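Local coordinates for protein carboxylic ester hydrolase (PDB 7K4O) that hydrolyses ester bonds as a fungal tannase, a serine esterase that probably releases gallic acid from tannins and related galloyl esters, at residues L147-Y152 / Y390-L394; F213-F217 / L394-W398; S216-Q221 / W382-L387; R319-F323 / Y544-V549. The contacts are given in a common frame with arbitrary orientation. Residues are numbered along the deposited sequence.

Contact 1: residues L147-Y152 / Y390-L394; sequences LYMFAY and YYSTL
Three residues account for most of the surface buried where a helix meets the loop following another helix: T393, L147 and L394. Segment 147-152 is helical, with A151 N bonded to L147 O (2.8 Å), and widens to a pi-type turn at 149-152. Facing it, 390-394 opens with a type I beta turn from Y390 to T393, closed by T393 N to Y390 O at 3.0 Å. The CA atoms nearest each other are those of A151 and T393, 5.0 Å apart. The small A151 side chain lets the turn come close, its CB 3.3 Å from T393 O. T393 (chi1 p) lays CG2 over one face of the Y148 ring, 3.8 Å from its centroid, a CH-pi contact. In the alpha/beta-hydrolase fold, to whose clan the tannase family belongs, this joins helix 144-169 to the loop after helix 376-390. L147 (t, p) brings CD1 to 3.7 Å from L394 CD1 and 4.0 Å from Y390 CE1, while the Y390 hydroxyl is hydrogen-bonded to L360 O. L394 (m, t) places CD2 3.9 Å from F150 CD2 and 4.1 Å from A151 CB. A water lies 2.7 Å from T393 O and a long 3.4 Å from A151 O.

Contact 2: residues F213-F217 / L394-W398; sequences FRWSF and LQTTW
A single glutamine can serve a helix start with both its backbone and its side chain, as Q395 does here. R214, with positive phi and psi (53/50), is the N-cap residue of helix 215-221, and CA atoms pair F213 with T396 (5.2 Å) and W215 with Q395 (4.5 Å). Q395 O accepts weak hydrogen bonds from R214 N (2.8 Å) and W215 N (3.4 Å). The Q395 side chain (t, p) turns OE1 to S216 N at 3.0 Å, a well-aligned bond. T396 OG1 donates to L394 O (2.7 Å) and also bonds R190, while T396 O bonds Q197. The R214 guanidinium forms a salt bridge with the C-terminal carboxylate of Y554, and S216 OG bonds M383 O. W215 (chi1 t) receives L394 CD1 over its five-membered ring, 3.9 Å from that centroid, a CH-pi contact; elsewhere, T397 CG2 lies 3.7 Å from R214 CB. This is a helix N-terminus whose first NH groups are taken by a neighbouring loop; the helix supplies Q218 and Q219 to the gallic acid pocket.

Contact 3: residues S216-Q221 / W382-L387; sequences SFQQTQ and WMISGL. With GDE (3,4,5-trihydroxybenzoic acid), chain J.
The two helices come so close at one point that an ideal CB on G386 would lie only 2.8 Å from S216 CB, a clash; without one, S216 CB sits 3.4 Å from G386 C. The helical segments 216-221 and 382-387 run roughly antiparallel (146° between their directions), their axes approaching to 8.4 Å, with the CA atoms of S216 and M383 4.8 Å apart. S216 (chi1 p) uses its hydroxyl to donate to M383 O, OG to O 2.7 Å. This close helix-helix crossing at a glycine backs the gallic acid pocket, since Q218 and Q219 reach the ligand from the same helix. Q218 NE2 donates to OAE of the bound acid (3.0 Å); Q219 accepts from that OAE through OE1 (2.7 Å) and donates from NE2 to OAC (2.8 Å). M383, extended beyond chi1 (m, t, t), covers F217: its CB stands 3.8 Å from the ring centroid, over the face, and its SD makes an oblique Met-aromatic contact, 4.3 Å from that centroid.

Contact 4: residues R319-F323 / Y544-V549; sequences RRVYF and YDLDAV
At the apolar centre, L546 (m, t) pushes its side chain among V321, Y322 and F323, L546 CD1 lying 4.1 Å from Y322 CD1 and L546 CD2 3.9 Å from Y322 CA. Beside it, V321 CG2 meets A548 CB at 3.6 Å. Elsewhere the F323 and Y544 rings approach obliquely, centroids 5.0 Å apart and planes at 36°, and F323 CB stands over the Y544 face, 4.0 Å from its centroid. Neither segment is regular helix or strand; CA atoms pair R319 with A548 (4.7 Å) and R320 with L546 (5.0 Å). L546 is the centre of an inverse gamma turn and also begins a type I beta turn, closed by V549 N to L546 O (3.1 Å). These overlapping turns fold the C-terminal tail onto the loop after helix 300-310, and helix 425-438 borders F323 and L546. Further out, R320 (t, t, m) sets one guanidinium face against Y544, CZ to CD1 3.6 Å, while its NH1 donates to Y322 O (2.9 Å). Its backbone is held twice: R320 N donates to D547 OD1 (2.9 Å), and R320 O accepts from A548 N (3.0 Å). At the polar edge R319 NE forms a salt bridge with D315.

How the contacts relate
The four contacts illustrate how chemistry follows depth and secondary structure. Contacts 1 to 3 are largely buried, and contact 4 is only partly so, lying farthest from the centre of the chain. Contacts 1 and 2 share L394 and use successive parts of one loop, mainly apolar in contact 1 and polar in contact 2, where backbone and side chain of one glutamine take NH groups. Contacts 2 and 3 share S216 and F217 on helix 215-221, where contact 3 alone is helix against helix and alone holds ligand-binding residues. F217 also packs on V321, Y322 and V549, tying contact 4 to this group, and R214 of contact 2 probably bonds the Y322 hydroxyl. Contacts 1 and 4 do not touch.

Contact 1: residues L147-Y152 / Y390-L394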
loop_
_atom_site.group_PDB
_atom_site.type_symbol
_atom_site.label_atom_id
_atom_site.label_comp_id
_atom_site.label_asym_id
_atom_site.label_seq_id
_atom_site.Cartn_x
_atom_site.Cartn_y
_atom_site.Cartn_z
ATOM N N LEU A 147 8.439 2.973 17.420
ATOM C CA LEU A 147 8.056 1.704 16.810
ATOM C C LEU A 147 6.563 1.452 17.000
ATOM O O LEU A 147 5.887 1.151 16.004
ATOM C CB LEU A 147 8.876 0.557 17.415
ATOM C CG LEU A 147 8.463 -0.821 16.979
ATOM C CD1 LEU A 147 8.770 -1.040 15.515
ATOM C CD2 LEU A 147 9.152 -1.918 17.775
ATOM N N TYR A 148 6.086 1.555 18.235
ATOM C CA TYR A 148 4.667 1.227 18.525
ATOM C C TYR A 148 3.737 2.278 17.882
ATOM O O TYR A 148 2.653 1.869 17.365
ATOM C CB TYR A 148 4.414 1.094 20.030
ATOM C CG TYR A 148 4.675 -0.312 20.508
ATOM C CD1 TYR A 148 5.982 -0.766 20.696
ATOM C CD2 TYR A 148 3.652 -1.187 20.821
ATOM C CE1 TYR A 148 6.226 -2.062 21.134
ATOM C CE2 TYR A 148 3.881 -2.498 21.236
ATOM C CZ TYR A 148 5.191 -2.931 21.416
ATOM O OH TYR A 148 5.460 -4.193 21.878
ATOM N N MET A 149 4.074 3.560 17.980
ATOM C CA MET A 149 3.242 4.604 17.348
ATOM C C MET A 149 3.166 4.381 15.815
ATOM O O MET A 149 2.057 4.397 15.253
ATOM C CB MET A 149 3.838 5.965 17.656
ATOM C CG MET A 149 3.533 6.439 19.064
ATOM S SD MET A 149 1.746 6.780 19.320
ATOM C CE MET A 149 1.695 8.439 18.638
ATOM N N PHE A 150 4.277 4.102 15.144
ATOM C CA PHE A 150 4.274 3.826 13.696
ATOM C C PHE A 150 3.504 2.547 13.400
ATOM O O PHE A 150 2.706 2.490 12.445
ATOM C CB PHE A 150 5.713 3.730 13.188
ATOM C CG PHE A 150 5.901 3.591 11.701
ATOM C CD1 PHE A 150 5.346 4.499 10.812
ATOM C CD2 PHE A 150 6.670 2.572 11.181
ATOM C CE1 PHE A 150 5.570 4.389 9.451
ATOM C CE2 PHE A 150 6.857 2.430 9.806
ATOM C CZ PHE A 150 6.357 3.365 8.957
ATOM N N ALA A 151 3.729 1.492 14.189
ATOM C CA ALA A 151 3.133 0.165 13.978
ATOM C C ALA A 151 1.609 0.264 13.975
ATOM O O ALA A 151 1.024 -0.294 13.045
ATOM C CB ALA A 151 3.606 -0.834 15.005
ATOM N N TYR A 152 1.031 0.813 15.038
ATOM C CA TYR A 152 -0.444 0.802 15.174
ATOM C C TYR A 152 -0.972 1.811 16.175
ATOM O O TYR A 152 -2.187 2.088 16.125
ATOM C CB TYR A 152 -0.939 -0.603 15.542
ATOM C CG TYR A 152 -0.583 -1.087 16.923
ATOM C CD1 TYR A 152 -1.357 -0.759 18.019
ATOM C CD2 TYR A 152 0.548 -1.897 17.141
ATOM C CE1 TYR A 152 -1.039 -1.231 19.292
ATOM C CE2 TYR A 152 0.861 -2.389 18.397
ATOM C CZ TYR A 152 0.069 -2.056 19.471
ATOM O OH TYR A 152 0.381 -2.521 20.736
ATOM N N TYR A 390 9.126 -8.728 14.890
ATOM C CA TYR A 390 8.161 -7.666 14.492
ATOM C C TYR A 390 6.741 -8.202 14.374
ATOM O O TYR A 390 5.831 -7.383 14.024
ATOM C CB TYR A 390 8.685 -6.913 13.253
ATOM C CG TYR A 390 9.902 -6.079 13.575
ATOM C CD1 TYR A 390 9.848 -5.102 14.536
ATOM C CD2 TYR A 390 11.149 -6.344 13.017
ATOM C CE1 TYR A 390 10.957 -4.394 14.956
ATOM C CE2 TYR A 390 12.260 -5.623 13.414
ATOM C CZ TYR A 390 12.175 -4.625 14.358
ATOM O OH TYR A 390 13.260 -3.944 14.804
ATOM N N TYR A 391 6.488 -9.451 14.738
ATOM C CA TYR A 391 5.136 -10.076 14.631
ATOM C C TYR A 391 4.075 -9.148 15.222
ATOM O O TYR A 391 3.013 -8.957 14.607
ATOM C CB TYR A 391 5.078 -11.401 15.413
ATOM C CG TYR A 391 4.181 -12.451 14.809
ATOM C CD1 TYR A 391 2.812 -12.444 15.010
ATOM C CD2 TYR A 391 4.725 -13.480 14.079
ATOM C CE1 TYR A 391 2.012 -13.423 14.424
ATOM C CE2 TYR A 391 3.945 -14.475 13.527
ATOM C CZ TYR A 391 2.583 -14.389 13.631
ATOM O OH TYR A 391 1.886 -15.407 13.024
ATOM N N SER A 392 4.328 -8.639 16.426
ATOM C CA SER A 392 3.357 -7.882 17.261
ATOM C C SER A 392 3.270 -6.400 16.881
ATOM O O SER A 392 2.401 -5.694 17.457
ATOM C CB SER A 392 3.672 -8.021 18.727
ATOM O OG SER A 392 3.493 -9.344 19.170
ATOM N N THR A 393 4.141 -5.879 16.019
ATOM C CA THR A 393 4.221 -4.419 15.746
ATOM C C THR A 393 4.104 -4.200 14.238
ATOM O O THR A 393 3.041 -3.822 13.749
ATOM C CB THR A 393 5.483 -3.756 16.361
ATOM O OG1 THR A 393 6.623 -4.526 15.932
ATOM C CG2 THR A 393 5.438 -3.710 17.872
ATOM N N LEU A 394 5.162 -4.439 13.461
ATOM C CA LEU A 394 5.189 -4.018 12.039
ATOM C C LEU A 394 4.689 -5.122 11.106
ATOM O O LEU A 394 4.322 -4.767 9.985
ATOM C CB LEU A 394 6.624 -3.622 11.686
ATOM C CG LEU A 394 7.138 -2.379 12.400
ATOM C CD1 LEU A 394 8.587 -2.157 12.018
ATOM C CD2 LEU A 394 6.320 -1.195 12.019
HETATM O O HOH W 1 0.572 -3.663 12.578
#

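Contact 2: residues F213-F217 / L394-W398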
loop_
_atom_site.group_PDB
_atom_site.type_symbol
_atom_site.label_atom_id
_atom_site.label_comp_id
_atom_site.label_asym_id
_atom_site.label_seq_id
_atom_site.Cartn_x
_atom_site.Cartn_y
_atom_site.Cartn_z
ATOM N N PHE A 213 2.556 -4.715 4.191
ATOM C CA PHE A 213 2.491 -5.666 5.325
ATOM C C PHE A 213 3.462 -6.843 5.050
ATOM O O PHE A 213 4.276 -6.810 4.107
ATOM C CB PHE A 213 1.052 -6.038 5.621
ATOM C CG PHE A 213 0.267 -6.714 4.532
ATOM C CD1 PHE A 213 0.852 -7.227 3.400
ATOM C CD2 PHE A 213 -1.116 -6.846 4.699
ATOM C CE1 PHE A 213 0.078 -7.911 2.468
ATOM C CE2 PHE A 213 -1.889 -7.483 3.742
ATOM C CZ PHE A 213 -1.278 -8.072 2.672
ATOM N N ARG A 214 3.397 -7.848 5.902
ATOM C CA ARG A 214 4.352 -8.980 5.909
ATOM C C ARG A 214 5.761 -8.394 5.985
ATOM O O ARG A 214 6.661 -8.832 5.247
ATOM C CB ARG A 214 4.121 -9.899 4.707
ATOM C CG ARG A 214 4.622 -11.311 4.933
ATOM C CD ARG A 214 4.241 -12.255 3.813
ATOM N NE ARG A 214 2.776 -12.447 3.790
ATOM C CZ ARG A 214 1.922 -11.962 2.882
ATOM N NH1 ARG A 214 2.339 -11.258 1.855
ATOM N NH2 ARG A 214 0.641 -12.148 3.090
ATOM N N TRP A 215 5.975 -7.484 6.930
ATOM C CA TRP A 215 7.122 -6.573 7.025
ATOM C C TRP A 215 8.476 -7.277 6.776
ATOM O O TRP A 215 9.228 -6.793 5.913
ATOM C CB TRP A 215 7.121 -5.879 8.385
ATOM C CG TRP A 215 8.149 -4.792 8.440
ATOM C CD1 TRP A 215 9.440 -4.855 8.878
ATOM C CD2 TRP A 215 7.906 -3.414 8.128
ATOM N NE1 TRP A 215 10.024 -3.634 8.756
ATOM C CE2 TRP A 215 9.121 -2.712 8.315
ATOM C CE3 TRP A 215 6.789 -2.703 7.648
ATOM C CZ2 TRP A 215 9.242 -1.359 8.017
ATOM C CZ3 TRP A 215 6.907 -1.365 7.383
ATOM C CH2 TRP A 215 8.116 -0.697 7.562
ATOM N N SER A 216 8.773 -8.345 7.515
ATOM C CA SER A 216 10.140 -8.920 7.461
ATOM C C SER A 216 10.399 -9.469 6.053
ATOM O O SER A 216 11.588 -9.544 5.674
ATOM C CB SER A 216 10.338 -9.964 8.578
ATOM O OG SER A 216 9.534 -11.114 8.371
ATOM N N PHE A 217 9.387 -9.957 5.353
ATOM C CA PHE A 217 9.564 -10.561 4.013
ATOM C C PHE A 217 9.580 -9.435 2.998
ATOM O O PHE A 217 10.447 -9.381 2.134
ATOM C CB PHE A 217 8.464 -11.579 3.750
ATOM C CG PHE A 217 8.596 -12.878 4.505
ATOM C CD1 PHE A 217 8.418 -12.939 5.879
ATOM C CD2 PHE A 217 8.983 -14.037 3.853
ATOM C CE1 PHE A 217 8.624 -14.110 6.576
ATOM C CE2 PHE A 217 9.130 -15.221 4.543
ATOM C CZ PHE A 217 8.957 -15.257 5.896
ATOM N N LEU A 394 5.162 -4.439 13.461
ATOM C CA LEU A 394 5.189 -4.018 12.039
ATOM C C LEU A 394 4.689 -5.122 11.106
ATOM O O LEU A 394 4.322 -4.767 9.985
ATOM C CB LEU A 394 6.624 -3.622 11.686
ATOM C CG LEU A 394 7.138 -2.379 12.400
ATOM C CD1 LEU A 394 8.587 -2.157 12.018
ATOM C CD2 LEU A 394 6.320 -1.195 12.019
ATOM N N GLN A 395 4.732 -6.408 11.484
ATOM C CA GLN A 395 4.486 -7.505 10.541
ATOM C C GLN A 395 3.135 -7.310 9.850
ATOM O O GLN A 395 3.056 -7.483 8.640
ATOM C CB GLN A 395 4.606 -8.890 11.183
ATOM C CG GLN A 395 4.689 -9.997 10.133
ATOM C CD GLN A 395 5.977 -10.043 9.362
ATOM O OE1 GLN A 395 6.907 -9.274 9.616
ATOM N NE2 GLN A 395 6.033 -10.954 8.387
ATOM N N THR A 396 2.100 -7.015 10.625
ATOM C CA THR A 396 0.756 -6.655 10.108
ATOM C C THR A 396 0.168 -7.770 9.237
ATOM O O THR A 396 -0.424 -7.442 8.196
ATOM C CB THR A 396 0.785 -5.296 9.400
ATOM O OG1 THR A 396 1.618 -4.390 10.106
ATOM C CG2 THR A 396 -0.611 -4.723 9.294
ATOM N N THR A 397 0.287 -9.036 9.658
ATOM C CA THR A 397 -0.335 -10.127 8.917
ATOM C C THR A 397 -1.193 -10.991 9.806
ATOM O O THR A 397 -1.458 -12.122 9.421
ATOM C CB THR A 397 0.670 -10.999 8.168
ATOM O OG1 THR A 397 1.681 -11.377 9.132
ATOM C CG2 THR A 397 1.189 -10.216 6.998
ATOM N N TRP A 398 -1.726 -10.460 10.884
ATOM C CA TRP A 398 -2.637 -11.246 11.732
ATOM C C TRP A 398 -3.898 -11.642 10.965
ATOM O O TRP A 398 -4.587 -10.762 10.453
ATOM C CB TRP A 398 -2.969 -10.405 12.927
ATOM C CG TRP A 398 -3.772 -11.121 13.934
ATOM C CD1 TRP A 398 -5.113 -11.007 14.108
ATOM C CD2 TRP A 398 -3.276 -11.900 15.008
ATOM N NE1 TRP A 398 -5.487 -11.734 15.186
ATOM C CE2 TRP A 398 -4.405 -12.333 15.722
ATOM C CE3 TRP A 398 -1.999 -12.321 15.328
ATOM C CZ2 TRP A 398 -4.275 -13.085 16.874
ATOM C CZ3 TRP A 398 -1.883 -13.136 16.439
ATOM C CH2 TRP A 398 -2.995 -13.498 17.168
#

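Contact 3: residues S216-Q221 / W382-L387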
loop_
_atom_site.group_PDB
_atom_site.type_symbol
_atom_site.label_atom_id
_atom_site.label_comp_id
_atom_site.label_asym_id
_atom_site.label_seq_id
_atom_site.Cartn_x
_atom_site.Cartn_y
_atom_site.Cartn_z
ATOM N N SER A 216 8.773 -8.345 7.515
ATOM C CA SER A 216 10.140 -8.920 7.461
ATOM C C SER A 216 10.399 -9.469 6.053
ATOM O O SER A 216 11.588 -9.544 5.674
ATOM C CB SER A 216 10.338 -9.964 8.578
ATOM O OG SER A 216 9.534 -11.114 8.371
ATOM N N PHE A 217 9.387 -9.957 5.353
ATOM C CA PHE A 217 9.564 -10.561 4.013
ATOM C C PHE A 217 9.580 -9.435 2.998
ATOM O O PHE A 217 10.447 -9.381 2.134
ATOM C CB PHE A 217 8.464 -11.579 3.750
ATOM C CG PHE A 217 8.596 -12.878 4.505
ATOM C CD1 PHE A 217 8.418 -12.939 5.879
ATOM C CD2 PHE A 217 8.983 -14.037 3.853
ATOM C CE1 PHE A 217 8.624 -14.110 6.576
ATOM C CE2 PHE A 217 9.130 -15.221 4.543
ATOM C CZ PHE A 217 8.957 -15.257 5.896
ATOM N N GLN A 218 8.641 -8.485 3.106
ATOM C CA GLN A 218 8.484 -7.412 2.111
ATOM C C GLN A 218 9.733 -6.535 2.113
ATOM O O GLN A 218 10.207 -6.136 1.040
ATOM C CB GLN A 218 7.246 -6.574 2.458
ATOM C CG GLN A 218 7.208 -5.227 1.739
ATOM C CD GLN A 218 7.371 -5.306 0.228
ATOM O OE1 GLN A 218 7.034 -6.319 -0.379
ATOM N NE2 GLN A 218 7.805 -4.191 -0.340
ATOM N N GLN A 219 10.262 -6.110 3.285
ATOM C CA GLN A 219 11.379 -5.162 3.272
ATOM C C GLN A 219 12.654 -5.903 2.799
ATOM O O GLN A 219 13.420 -5.363 1.977
ATOM C CB GLN A 219 11.639 -4.521 4.630
ATOM C CG GLN A 219 10.423 -3.836 5.278
ATOM C CD GLN A 219 9.689 -2.910 4.347
ATOM O OE1 GLN A 219 10.277 -2.337 3.425
ATOM N NE2 GLN A 219 8.406 -2.661 4.670
ATOM N N THR A 220 12.850 -7.113 3.282
ATOM C CA THR A 220 14.099 -7.844 2.958
ATOM C C THR A 220 14.118 -8.224 1.465
ATOM O O THR A 220 15.229 -8.193 0.868
ATOM C CB THR A 220 14.251 -9.071 3.825
ATOM O OG1 THR A 220 14.159 -8.698 5.207
ATOM C CG2 THR A 220 15.572 -9.765 3.586
ATOM N N GLN A 221 12.991 -8.543 0.858
ATOM C CA GLN A 221 12.959 -8.964 -0.568
ATOM C C GLN A 221 13.406 -7.831 -1.476
ATOM O O GLN A 221 13.813 -8.143 -2.632
ATOM C CB GLN A 221 11.639 -9.602 -0.978
ATOM C CG GLN A 221 10.450 -8.670 -0.987
ATOM C CD GLN A 221 10.340 -7.818 -2.234
ATOM O OE1 GLN A 221 10.571 -8.326 -3.349
ATOM N NE2 GLN A 221 10.053 -6.516 -2.047
ATOM N N TRP A 382 17.133 -13.205 7.672
ATOM C CA TRP A 382 16.514 -11.885 8.002
ATOM C C TRP A 382 14.992 -11.998 7.941
ATOM O O TRP A 382 14.307 -11.454 8.861
ATOM C CB TRP A 382 17.061 -10.818 7.077
ATOM C CG TRP A 382 18.397 -10.271 7.483
ATOM C CD1 TRP A 382 18.905 -10.088 8.735
ATOM C CD2 TRP A 382 19.389 -9.771 6.574
ATOM N NE1 TRP A 382 20.139 -9.506 8.645
ATOM C CE2 TRP A 382 20.447 -9.274 7.346
ATOM C CE3 TRP A 382 19.423 -9.589 5.192
ATOM C CZ2 TRP A 382 21.560 -8.663 6.771
ATOM C CZ3 TRP A 382 20.508 -8.957 4.618
ATOM C CH2 TRP A 382 21.563 -8.513 5.409
ATOM N N MET A 383 14.448 -12.699 6.970
ATOM C CA MET A 383 12.966 -12.768 6.884
ATOM C C MET A 383 12.427 -13.509 8.101
ATOM O O MET A 383 11.396 -13.105 8.696
ATOM C CB MET A 383 12.511 -13.418 5.578
ATOM C CG MET A 383 12.933 -12.590 4.384
ATOM S SD MET A 383 12.315 -13.295 2.858
ATOM C CE MET A 383 12.913 -12.095 1.684
ATOM N N ILE A 384 13.065 -14.633 8.451
ATOM C CA ILE A 384 12.587 -15.496 9.562
ATOM C C ILE A 384 12.810 -14.814 10.897
ATOM O O ILE A 384 11.893 -14.863 11.744
ATOM C CB ILE A 384 13.261 -16.883 9.499
ATOM C CG1 ILE A 384 12.794 -17.592 8.221
ATOM C CG2 ILE A 384 12.928 -17.679 10.756
ATOM C CD1 ILE A 384 13.405 -18.996 7.995
ATOM N N SER A 385 13.977 -14.237 11.142
ATOM C CA SER A 385 14.243 -13.599 12.453
ATOM C C SER A 385 13.344 -12.376 12.630
ATOM O O SER A 385 12.864 -12.157 13.762
ATOM C CB SER A 385 15.683 -13.223 12.688
ATOM O OG SER A 385 16.141 -12.324 11.726
ATOM N N GLY A 386 13.139 -11.622 11.563
ATOM C CA GLY A 386 12.280 -10.426 11.652
ATOM C C GLY A 386 10.825 -10.785 11.887
ATOM O O GLY A 386 10.095 -9.979 12.472
ATOM N N LEU A 387 10.383 -11.933 11.407
ATOM C CA LEU A 387 8.983 -12.378 11.648
ATOM C C LEU A 387 8.749 -12.467 13.147
ATOM O O LEU A 387 7.729 -11.948 13.632
ATOM C CB LEU A 387 8.754 -13.714 10.927
ATOM C CG LEU A 387 7.431 -14.398 11.192
ATOM C CD1 LEU A 387 6.271 -13.481 10.765
ATOM C CD2 LEU A 387 7.353 -15.729 10.452
HETATM O OAA GDE J . 4.886 3.332 1.112
HETATM O OAB GDE J . 5.687 3.296 -0.950
HETATM O OAC GDE J . 7.755 -0.221 3.480
HETATM O OAD GDE J . 8.048 -1.234 -1.180
HETATM O OAE GDE J . 8.650 -1.832 1.356
HETATM C CAF GDE J . 6.681 1.291 1.859
HETATM C CAG GDE J . 6.829 0.776 -0.522
HETATM C CAH GDE J . 5.619 2.820 0.213
HETATM C CAI GDE J . 7.435 0.144 2.152
HETATM C CAJ GDE J . 7.623 -0.363 -0.230
HETATM C CAK GDE J . 6.451 1.597 0.528
HETATM C CAL GDE J . 7.886 -0.670 1.078
#

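Contact 4: residues R319-F323 / Y544-V549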
loop_
_atom_site.group_PDB
_atom_site.type_symbol
_atom_site.label_atom_id
_atom_site.label_comp_id
_atom_site.label_asym_id
_atom_site.label_seq_id
_atom_site.Cartn_x
_atom_site.Cartn_y
_atom_site.Cartn_z
ATOM N N ARG A 319 14.718 -24.390 -1.610
ATOM C CA ARG A 319 13.379 -24.262 -0.986
ATOM C C ARG A 319 12.935 -22.808 -1.116
ATOM O O ARG A 319 13.750 -21.895 -0.940
ATOM C CB ARG A 319 13.420 -24.694 0.478
ATOM C CG ARG A 319 13.753 -26.176 0.690
ATOM C CD ARG A 319 13.945 -26.462 2.179
ATOM N NE ARG A 319 15.126 -25.728 2.684
ATOM C CZ ARG A 319 15.927 -26.120 3.697
ATOM N NH1 ARG A 319 15.670 -27.210 4.400
ATOM N NH2 ARG A 319 16.990 -25.403 4.010
ATOM N N ARG A 320 11.640 -22.618 -1.379
ATOM C CA ARG A 320 11.112 -21.252 -1.615
ATOM C C ARG A 320 10.945 -20.511 -0.282
ATOM O O ARG A 320 10.265 -21.042 0.610
ATOM C CB ARG A 320 9.765 -21.293 -2.328
ATOM C CG ARG A 320 9.287 -19.882 -2.679
ATOM C CD ARG A 320 7.981 -19.873 -3.440
ATOM N NE ARG A 320 8.118 -20.129 -4.864
ATOM C CZ ARG A 320 8.378 -19.233 -5.786
ATOM N NH1 ARG A 320 8.652 -17.977 -5.472
ATOM N NH2 ARG A 320 8.394 -19.626 -7.066
ATOM N N VAL A 321 11.498 -19.323 -0.227
ATOM C CA VAL A 321 11.385 -18.406 0.939
ATOM C C VAL A 321 10.273 -17.375 0.699
ATOM O O VAL A 321 9.524 -17.096 1.664
ATOM C CB VAL A 321 12.710 -17.703 1.218
ATOM C CG1 VAL A 321 12.620 -16.964 2.540
ATOM C CG2 VAL A 321 13.895 -18.688 1.209
ATOM N N TYR A 322 10.218 -16.789 -0.484
ATOM C CA TYR A 322 9.184 -15.774 -0.778
ATOM C C TYR A 322 8.921 -15.795 -2.286
ATOM O O TYR A 322 9.374 -16.698 -2.991
ATOM C CB TYR A 322 9.592 -14.413 -0.197
ATOM C CG TYR A 322 8.427 -13.465 0.094
ATOM C CD1 TYR A 322 7.296 -13.929 0.732
ATOM C CD2 TYR A 322 8.463 -12.136 -0.303
ATOM C CE1 TYR A 322 6.201 -13.091 0.956
ATOM C CE2 TYR A 322 7.404 -11.268 -0.017
ATOM C CZ TYR A 322 6.286 -11.761 0.622
ATOM O OH TYR A 322 5.212 -10.903 0.820
ATOM N N PHE A 323 8.229 -14.785 -2.766
ATOM C CA PHE A 323 7.877 -14.573 -4.189
ATOM C C PHE A 323 8.219 -13.156 -4.513
ATOM O O PHE A 323 8.497 -12.322 -3.638
ATOM C CB PHE A 323 6.428 -14.976 -4.468
ATOM C CG PHE A 323 5.461 -14.556 -3.382
ATOM C CD1 PHE A 323 5.111 -13.232 -3.271
ATOM C CD2 PHE A 323 4.968 -15.466 -2.483
ATOM C CE1 PHE A 323 4.299 -12.820 -2.231
ATOM C CE2 PHE A 323 4.096 -15.067 -1.484
ATOM C CZ PHE A 323 3.792 -13.742 -1.364
ATOM N N TYR A 544 1.662 -19.805 -3.291
ATOM C CA TYR A 544 3.069 -20.220 -3.100
ATOM C C TYR A 544 3.220 -21.028 -1.822
ATOM O O TYR A 544 2.670 -20.727 -0.782
ATOM C CB TYR A 544 4.010 -19.030 -3.152
ATOM C CG TYR A 544 4.003 -18.374 -4.502
ATOM C CD1 TYR A 544 4.806 -18.851 -5.512
ATOM C CD2 TYR A 544 3.122 -17.337 -4.801
ATOM C CE1 TYR A 544 4.799 -18.288 -6.776
ATOM C CE2 TYR A 544 3.098 -16.758 -6.061
ATOM C CZ TYR A 544 3.925 -17.257 -7.064
ATOM O OH TYR A 544 3.913 -16.701 -8.304
ATOM N N ASP A 545 4.012 -22.103 -1.940
ATOM C CA ASP A 545 4.398 -22.944 -0.803
ATOM C C ASP A 545 5.768 -22.465 -0.318
ATOM O O ASP A 545 6.803 -22.681 -1.029
ATOM C CB ASP A 545 4.426 -24.414 -1.208
ATOM C CG ASP A 545 4.926 -25.319 -0.096
ATOM O OD1 ASP A 545 4.990 -24.891 1.066
ATOM O OD2 ASP A 545 5.270 -26.453 -0.422
ATOM N N LEU A 546 5.817 -21.764 0.816
ATOM C CA LEU A 546 7.099 -21.217 1.321
ATOM C C LEU A 546 7.771 -22.300 2.169
ATOM O O LEU A 546 7.843 -22.193 3.416
ATOM C CB LEU A 546 6.833 -19.929 2.122
ATOM C CG LEU A 546 6.050 -18.868 1.335
ATOM C CD1 LEU A 546 6.027 -17.548 2.086
ATOM C CD2 LEU A 546 6.658 -18.621 -0.031
ATOM N N ASP A 547 8.208 -23.372 1.508
ATOM C CA ASP A 547 8.699 -24.562 2.237
ATOM C C ASP A 547 10.094 -24.341 2.849
ATOM O O ASP A 547 10.494 -25.195 3.642
ATOM C CB ASP A 547 8.684 -25.770 1.295
ATOM C CG ASP A 547 9.635 -25.645 0.126
ATOM O OD1 ASP A 547 9.692 -24.599 -0.530
ATOM O OD2 ASP A 547 10.300 -26.657 -0.167
ATOM N N ALA A 548 10.779 -23.234 2.604
ATOM C CA ALA A 548 12.010 -22.865 3.328
ATOM C C ALA A 548 11.714 -22.423 4.771
ATOM O O ALA A 548 12.659 -22.315 5.567
ATOM C CB ALA A 548 12.762 -21.802 2.606
ATOM N N VAL A 549 10.480 -22.037 5.053
ATOM C CA VAL A 549 10.133 -21.370 6.327
ATOM C C VAL A 549 9.307 -22.314 7.169
ATOM O O VAL A 549 8.213 -22.704 6.770
ATOM C CB VAL A 549 9.407 -20.039 6.085
ATOM C CG1 VAL A 549 9.067 -19.429 7.449
ATOM C CG2 VAL A 549 10.246 -19.105 5.248
#